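Local coordinates for conjugal transfer protein (Escherichia coli, PDB 5I97) that probably helps build the inner-membrane channel of the pKM101 type IV secretion system as its VirB8-like component, of which this chain is the C-terminal NTF2-like domain, at residues S43-F46 and Y47-Q50; M59-P62 and N63-E66; R112-R115 and S116-V119; L137-N140 and A141-Y145. All coordinates share one frame; numbering follows the deposited sequence.

Interaction 1 of 4, residues S43-F46 and Y47-Q50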
# COMPACT_ATOMS: atom_id res chain seq x y z
N SER A 43 5.09 0.45 -13.38
CA SER A 43 4.70 1.17 -12.18
C SER A 43 5.05 2.63 -12.32
O SER A 43 5.92 3.00 -13.12
CB SER A 43 5.40 0.62 -10.94
OG SER A 43 5.16 -0.76 -10.76
N TYR A 44 4.37 3.46 -11.55
CA TYR A 44 4.80 4.83 -11.36
C TYR A 44 4.71 5.21 -9.89
O TYR A 44 3.62 5.24 -9.30
CB TYR A 44 4.01 5.81 -12.20
CG TYR A 44 4.54 7.21 -12.01
CD1 TYR A 44 5.68 7.63 -12.68
CD2 TYR A 44 3.94 8.09 -11.12
CE1 TYR A 44 6.18 8.89 -12.48
CE2 TYR A 44 4.43 9.34 -10.92
CZ TYR A 44 5.55 9.75 -11.60
OH TYR A 44 6.05 11.02 -11.40
N ASP A 45 5.86 5.51 -9.31
CA ASP A 45 5.92 6.03 -7.97
C ASP A 45 7.05 7.04 -7.91
O ASP A 45 8.22 6.68 -8.12
CB ASP A 45 6.12 4.89 -6.97
CG ASP A 45 6.16 5.36 -5.55
OD1 ASP A 45 5.57 6.41 -5.25
OD2 ASP A 45 6.75 4.65 -4.71
N PHE A 46 6.70 8.29 -7.62
CA PHE A 46 7.68 9.38 -7.65
C PHE A 46 8.82 9.09 -6.72
O PHE A 46 9.97 9.43 -7.01
CB PHE A 46 7.04 10.72 -7.28
CG PHE A 46 7.99 11.90 -7.38
CD1 PHE A 46 8.46 12.33 -8.61
CD2 PHE A 46 8.43 12.55 -6.24
CE1 PHE A 46 9.33 13.40 -8.71
CE2 PHE A 46 9.30 13.62 -6.33
CZ PHE A 46 9.76 14.05 -7.57
N TYR A 47 8.54 8.43 -5.62
CA TYR A 47 9.57 8.20 -4.62
C TYR A 47 10.52 7.09 -5.06
O TYR A 47 11.60 6.96 -4.49
CB TYR A 47 8.93 7.89 -3.26
CG TYR A 47 8.16 9.08 -2.70
CD1 TYR A 47 6.90 9.40 -3.18
CD2 TYR A 47 8.70 9.88 -1.71
CE1 TYR A 47 6.21 10.50 -2.69
CE2 TYR A 47 8.01 10.98 -1.20
CZ TYR A 47 6.76 11.29 -1.70
OH TYR A 47 6.07 12.39 -1.20
N SER A 48 10.19 6.34 -6.10
CA SER A 48 11.11 5.31 -6.56
C SER A 48 11.40 5.38 -8.05
O SER A 48 12.07 4.50 -8.60
CB SER A 48 10.58 3.91 -6.24
OG SER A 48 9.44 3.61 -7.03
N VAL A 49 10.91 6.44 -8.70
CA VAL A 49 10.98 6.52 -10.16
C VAL A 49 12.42 6.60 -10.66
O VAL A 49 12.73 6.14 -11.75
CB VAL A 49 10.17 7.72 -10.71
CG1 VAL A 49 10.80 9.03 -10.31
CG2 VAL A 49 10.03 7.62 -12.22
N GLN A 50 13.32 7.15 -9.85
CA GLN A 50 14.70 7.21 -10.28
C GLN A 50 15.33 5.81 -10.28
O GLN A 50 16.08 5.45 -11.19
CB GLN A 50 15.49 8.16 -9.39
CG GLN A 50 16.96 8.22 -9.74
CD GLN A 50 17.18 8.63 -11.19
OE1 GLN A 50 17.84 7.92 -11.95
NE2 GLN A 50 16.60 9.77 -11.58
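Val-49 meets Tyr-44 and Phe-46 at the turn that carries the chain from helix 27-42 into helix 49-58, with Ser-48 as N-cap. The compact part gathers round the carbonyl of Asp-45. Ser-48 N donates to Asp-45 O at 2.8 Å from above the carbonyl plane, 53° out of it. Val-49 CB rests 3.4 Å from Asp-45 O, and its branches part: CG1, set between the backbone N and the carbonyl carbon (chi1 68°), reaches Phe-46 O at 3.4 Å, whereas CG2 approaches the Tyr-44 ring obliquely, 4.1 Å from CE1. That ring is buried against Leu-78 and Leu-82 of helix 78-82, and its OH bonds Gly-83 O.

The outer side carries the exposed rings of Phe-46 and Tyr-47, which make few contacts within this turn. The Tyr-47 side chain is instead taken up by Asp-84, bonded to its OH, and by His-101 of the second subunit, whose ring it meets nearly at right angles. Ser-48 OG makes no capping bond; it is hydrogen-bonded to Asp-52 OD2 in the helix. The planes of the Asp-45 carboxylate and the Tyr-47 ring are 39° apart, and Asp-45 OD1 comes to the ring's edge, 3.9 Å from Tyr-47 CD1.

Interaction 2 of 4, residues M59-P62 and N63-E66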
# COMPACT_ATOMS: atom_id res chain seq x y z
N MET A 59 18.48 -3.04 -17.79
CA MET A 59 17.92 -4.32 -18.18
C MET A 59 17.32 -4.27 -19.57
O MET A 59 16.45 -5.07 -19.89
CB MET A 59 16.85 -4.76 -17.19
CG MET A 59 17.37 -4.99 -15.79
SD MET A 59 16.03 -5.27 -14.65
CE MET A 59 16.91 -5.22 -13.10
N SER A 60 17.80 -3.35 -20.40
CA SER A 60 17.26 -3.23 -21.75
C SER A 60 18.40 -3.13 -22.74
O SER A 60 19.46 -2.62 -22.42
CB SER A 60 16.37 -1.98 -21.88
OG SER A 60 15.40 -1.86 -20.86
N THR A 61 18.16 -3.60 -23.96
CA THR A 61 19.04 -3.28 -25.06
C THR A 61 18.88 -1.79 -25.35
O THR A 61 17.85 -1.21 -25.01
CB THR A 61 18.73 -4.10 -26.33
OG1 THR A 61 17.38 -3.86 -26.74
CG2 THR A 61 18.92 -5.60 -26.08
N PRO A 62 19.90 -1.16 -25.93
CA PRO A 62 19.78 0.28 -26.17
C PRO A 62 18.55 0.67 -27.00
O PRO A 62 17.99 1.74 -26.77
CB PRO A 62 21.07 0.60 -26.94
CG PRO A 62 22.05 -0.42 -26.46
CD PRO A 62 21.27 -1.67 -26.18
N ASN A 63 18.12 -0.20 -27.91
CA ASN A 63 16.92 0.08 -28.69
C ASN A 63 15.68 0.10 -27.81
O ASN A 63 14.88 1.02 -27.87
CB ASN A 63 16.75 -0.95 -29.80
CG ASN A 63 17.91 -0.95 -30.77
OD1 ASN A 63 18.55 -1.98 -31.01
ND2 ASN A 63 18.21 0.22 -31.33
N VAL A 64 15.53 -0.93 -26.98
CA VAL A 64 14.41 -1.02 -26.05
C VAL A 64 14.47 0.13 -25.04
O VAL A 64 13.46 0.72 -24.70
CB VAL A 64 14.42 -2.38 -25.31
CG1 VAL A 64 13.47 -2.37 -24.13
CG2 VAL A 64 14.09 -3.51 -26.28
N ALA A 65 15.68 0.46 -24.59
CA ALA A 65 15.87 1.47 -23.57
C ALA A 65 15.45 2.86 -24.05
O ALA A 65 14.75 3.58 -23.35
CB ALA A 65 17.32 1.50 -23.14
N GLU A 66 15.85 3.22 -25.26
CA GLU A 66 15.66 4.60 -25.68
C GLU A 66 14.23 4.82 -26.11
O GLU A 66 13.74 5.94 -26.12
CB GLU A 66 16.67 4.95 -26.80
CG GLU A 66 16.20 5.95 -27.85
CD GLU A 66 17.16 6.02 -29.04
OE1 GLU A 66 18.07 5.17 -29.12
OE2 GLU A 66 16.99 6.92 -29.89
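Thr-61 and Val-64 cross at a slant at the N-terminus of helix 62-69, where Thr-61 is the N-cap. The hydroxyl branch of Thr-61 sits between its own backbone N and carbonyl carbon (chi1 59°), which turns OG1 toward the first helical turn. There Thr-61 OG1 accepts from Val-64 N in a weak capping bond, long at 3.5 Å though fairly straight. Thr-61 OG1 also lies 3.3 Å from Val-64 CG2, a close approach of methyl and hydroxyl.

Val-64 divides its two methyls between neighbouring residues of the incoming loop. While CG2 faces Thr-61, Val-64 CG1 lies against Ser-60, 3.7 Å from its CB. Ala-65 meets Ser-60 from one residue further along, the two CB atoms being 3.8 Å apart. Ser-60 OG touches Val-64 CG1 as well, while its polar bonds go to Val-56 O and Tyr-37 OH. Val-64 also touches Tyr-37 and Arg-41 of helix 27-42, and the backbone of Thr-61 bonds Val-153; the cap thus sits between a neighbouring helix and the last strand.

Main-chain bonds begin the helix proper: Glu-66 N donates to Pro-62 O at 3.0 Å, tilted 32° from the carbonyl plane, whereas Ala-65 N meets Thr-61 O at 2.8 Å nearly in line with the C=O bond.

Interaction 3 of 4, residues R112-R115 and S116-V119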
# COMPACT_ATOMS: atom_id res chain seq x y z
N ARG A 112 -4.23 2.53 -10.95
CA ARG A 112 -3.76 3.92 -10.86
C ARG A 112 -4.51 4.67 -9.76
O ARG A 112 -5.72 4.51 -9.59
CB ARG A 112 -3.93 4.62 -12.20
CG ARG A 112 -3.60 6.09 -12.20
CD ARG A 112 -3.68 6.60 -13.61
NE ARG A 112 -3.40 8.02 -13.68
CZ ARG A 112 -4.34 8.96 -13.75
NH1 ARG A 112 -5.61 8.61 -13.76
NH2 ARG A 112 -3.99 10.24 -13.81
N ARG A 113 -3.81 5.56 -9.08
CA ARG A 113 -4.47 6.35 -8.06
C ARG A 113 -4.06 7.81 -8.15
O ARG A 113 -2.89 8.16 -8.02
CB ARG A 113 -4.11 5.79 -6.68
CG ARG A 113 -4.43 6.70 -5.52
CD ARG A 113 -5.93 6.87 -5.38
NE ARG A 113 -6.29 7.74 -4.26
CZ ARG A 113 -6.59 7.30 -3.05
NH1 ARG A 113 -6.55 6.00 -2.78
NH2 ARG A 113 -6.92 8.16 -2.09
N VAL A 114 -5.05 8.67 -8.37
CA VAL A 114 -4.83 10.11 -8.40
C VAL A 114 -4.97 10.60 -6.96
O VAL A 114 -5.98 10.32 -6.32
CB VAL A 114 -5.83 10.80 -9.31
CG1 VAL A 114 -5.43 12.24 -9.54
CG2 VAL A 114 -5.93 10.05 -10.63
N ARG A 115 -3.97 11.30 -6.45
CA ARG A 115 -3.96 11.69 -5.04
C ARG A 115 -5.10 12.65 -4.69
O ARG A 115 -5.54 12.70 -3.54
CB ARG A 115 -2.62 12.32 -4.66
CG ARG A 115 -1.42 11.38 -4.76
CD ARG A 115 -1.14 10.70 -3.44
NE ARG A 115 -0.17 9.61 -3.56
CZ ARG A 115 1.15 9.80 -3.63
NH1 ARG A 115 1.64 11.03 -3.60
NH2 ARG A 115 1.97 8.76 -3.73
N SER A 116 -5.58 13.42 -5.66
CA SER A 116 -6.71 14.32 -5.43
C SER A 116 -7.98 13.52 -5.13
O SER A 116 -8.80 13.95 -4.32
CB SER A 116 -6.92 15.29 -6.60
OG SER A 116 -7.70 14.71 -7.64
N ASN A 117 -8.16 12.38 -5.81
CA ASN A 117 -9.33 11.51 -5.60
C ASN A 117 -9.26 10.71 -4.28
O ASN A 117 -8.18 10.47 -3.75
CB ASN A 117 -9.49 10.54 -6.77
CG ASN A 117 -9.88 11.24 -8.05
OD1 ASN A 117 -10.36 12.37 -8.02
ND2 ASN A 117 -9.71 10.57 -9.18
N PRO A 118 -10.44 10.31 -3.75
CA PRO A 118 -10.47 9.49 -2.53
C PRO A 118 -10.30 7.98 -2.78
O PRO A 118 -9.88 7.27 -1.87
CB PRO A 118 -11.85 9.79 -1.95
CG PRO A 118 -12.69 10.04 -3.16
CD PRO A 118 -11.79 10.72 -4.17
N VAL A 119 -10.68 7.51 -3.96
CA VAL A 119 -10.56 6.10 -4.33
C VAL A 119 -9.52 5.89 -5.43
O VAL A 119 -9.19 6.82 -6.17
CB VAL A 119 -11.89 5.51 -4.80
CG1 VAL A 119 -12.85 5.46 -3.64
CG2 VAL A 119 -12.45 6.35 -5.92
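The carbonyl oxygen of Asn-117 is gripped by two nitrogens of Arg-113, NH2 at 3.1 Å and NE at 3.4 Å, both weak bonds with poorly aligned hydrogens. Arg-113 NE divides its hydrogen, for it also donates weakly to Val-114 O at 3.3 Å. Val-114 O also accepts, again weakly, from Asn-117 N at 3.0 Å, so Arg-113 is tied to the two ends of one turn.

The arginine chain leaves with CG anti to the backbone N and then bends at chi2 (67°), which folds the guanidinium back across the loop. One face of it is covered by main chain: Pro-118 C lies above the plane, displaced toward the rim, and Val-119 N stands 4.2 Å above the centre of the Arg-113 guanidinium. Nearer the backbone, Arg-113 CD touches Val-119 O at 3.4 Å. The strongest partner of the group is Asp-120, which forms a salt bridge with NH1. A leucine in place of Arg-113 would probably leave Asp-120 without its charge partner and let the Asn-117 to Val-119 backbone shift.

Val-114 and Asn-117 also meet directly, Asn-117 ND2 lying against the valine side chain, 3.9 Å from Val-114 CB. Arg-115 NH1 forms a salt bridge with Asp-84 OD1, and the side chain packs on His-101 of the second subunit. The core is a type I beta turn from Val-114 to Asn-117, braced by Arg-113, at the start of the loop joining the antiparallel neighbours 103-114 and 124-134 in a beta hairpin.

Interaction 4 of 4, residues L137-N140 and A141-Y145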
# COMPACT_ATOMS: atom_id res chain seq x y z
N LEU A 137 28.47 -8.18 -19.88
CA LEU A 137 29.06 -6.99 -20.45
C LEU A 137 29.91 -6.30 -19.40
O LEU A 137 29.83 -6.66 -18.22
CB LEU A 137 28.00 -6.03 -20.97
CG LEU A 137 27.07 -6.53 -22.07
CD1 LEU A 137 25.82 -5.70 -22.09
CD2 LEU A 137 27.75 -6.53 -23.44
N ALA A 138 30.73 -5.36 -19.83
CA ALA A 138 31.51 -4.59 -18.88
C ALA A 138 30.55 -3.92 -17.91
O ALA A 138 29.76 -3.06 -18.31
CB ALA A 138 32.37 -3.55 -19.60
N MET A 139 30.57 -4.35 -16.66
CA MET A 139 29.66 -3.80 -15.67
C MET A 139 30.40 -3.24 -14.46
O MET A 139 31.48 -3.70 -14.11
CB MET A 139 28.64 -4.86 -15.23
CG MET A 139 27.61 -5.17 -16.31
SD MET A 139 26.32 -6.33 -15.79
CE MET A 139 27.24 -7.88 -15.91
N ASN A 140 29.79 -2.25 -13.82
CA ASN A 140 30.37 -1.61 -12.64
C ASN A 140 29.64 -2.09 -11.41
O ASN A 140 28.68 -2.86 -11.51
CB ASN A 140 30.38 -0.09 -12.77
CG ASN A 140 28.99 0.53 -12.68
OD1 ASN A 140 28.28 0.38 -11.69
ND2 ASN A 140 28.62 1.26 -13.72
N ALA A 141 30.10 -1.66 -10.24
CA ALA A 141 29.54 -2.09 -8.96
C ALA A 141 28.07 -1.75 -8.76
O ALA A 141 27.34 -2.48 -8.08
CB ALA A 141 30.36 -1.50 -7.82
N GLU A 142 27.63 -0.64 -9.34
CA GLU A 142 26.29 -0.15 -9.08
C GLU A 142 25.30 -0.87 -9.98
O GLU A 142 24.17 -1.11 -9.59
CB GLU A 142 26.26 1.36 -9.33
CG GLU A 142 26.88 2.15 -8.19
CD GLU A 142 26.71 3.64 -8.34
OE1 GLU A 142 26.37 4.10 -9.45
OE2 GLU A 142 26.99 4.37 -7.36
N GLN A 143 25.75 -1.24 -11.17
CA GLN A 143 24.97 -2.07 -12.08
C GLN A 143 24.95 -3.52 -11.62
O GLN A 143 23.94 -4.21 -11.74
CB GLN A 143 25.57 -2.03 -13.48
CG GLN A 143 26.05 -0.66 -13.89
CD GLN A 143 26.72 -0.71 -15.23
OE1 GLN A 143 27.68 -1.44 -15.43
NE2 GLN A 143 26.21 0.07 -16.18
N ARG A 144 26.09 -3.98 -11.13
CA ARG A 144 26.24 -5.31 -10.56
C ARG A 144 25.28 -5.58 -9.42
O ARG A 144 24.84 -6.70 -9.22
CB ARG A 144 27.68 -5.54 -10.11
CG ARG A 144 28.49 -6.39 -11.09
CD ARG A 144 29.99 -6.23 -10.87
NE ARG A 144 30.42 -6.52 -9.50
CZ ARG A 144 30.18 -7.66 -8.85
NH1 ARG A 144 29.53 -8.66 -9.43
NH2 ARG A 144 30.62 -7.80 -7.60
N TYR A 145 24.94 -4.53 -8.68
CA TYR A 145 24.07 -4.64 -7.51
C TYR A 145 22.61 -4.58 -7.93
O TYR A 145 21.71 -4.74 -7.11
CB TYR A 145 24.42 -3.51 -6.54
CG TYR A 145 23.64 -3.40 -5.24
CD1 TYR A 145 24.02 -4.11 -4.11
CD2 TYR A 145 22.55 -2.54 -5.13
CE1 TYR A 145 23.33 -3.98 -2.90
CE2 TYR A 145 21.85 -2.42 -3.94
CZ TYR A 145 22.24 -3.13 -2.83
OH TYR A 145 21.54 -3.01 -1.65
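Asn-140 holds CG between its backbone N and carbonyl carbon (chi1 70°), while Gln-143 runs extended beyond CG (chi2 176°); together these torsions lay the two amides against each other at the start of helix 141-144. The side chains cross at about a right angle, yet their amide planes are only 16° apart and stacked, with Asn-140 ND2 3.1 Å from Gln-143 CD.

Each residue reaches for the other's backbone. Asn-140 OD1 accepts twice: Glu-142 N comes in the carbonyl plane at 2.6 Å, and Gln-143 N from above that plane at 3.0 Å. In return, Gln-143 OE1 takes the hydrogen of Asn-140 N at 2.8 Å, tilted from its own carbonyl plane. Gln-143 OE1 also lies 3.1 Å from Met-139 CA and 3.6 Å from its CB, so the glutamine spans the last two residues of the loop. An alanine in place of Gln-143 is likely to leave Asn-140 N without this acceptor and the asparagine amide without the group stacked on it.

Arg-144 N closes the first turn by donating to Asn-140 O at 2.8 Å, and Arg-144 CB lies 3.2 Å from Asn-140 O. With side chain and backbone paired in both directions, the arrangement is a capping box, here at the N-terminus of a short, weakly bonded surface helix between strands 124-134 and 151-160.

In the fold
All four contacts are local turns or helix starts within one VirB8 domain, where helices pack on a four-stranded antiparallel sheet. Interactions 1 and 2 open successive helices, 49-58 and 62-69, their centres about 19 Å apart. Interaction 4 begins a third helix, its centre about 16 Å from that of interaction 2 and its nearest atoms about 7 Å away. Interaction 3 differs in lying at a strand end: it is about 38 Å from interaction 4 between centres, across the chain's middle. Interactions 1 and 3, about 5 Å apart at their nearest atoms, share Asp-84, which meets Tyr-47 and Arg-115, and both face His-101 of the second subunit.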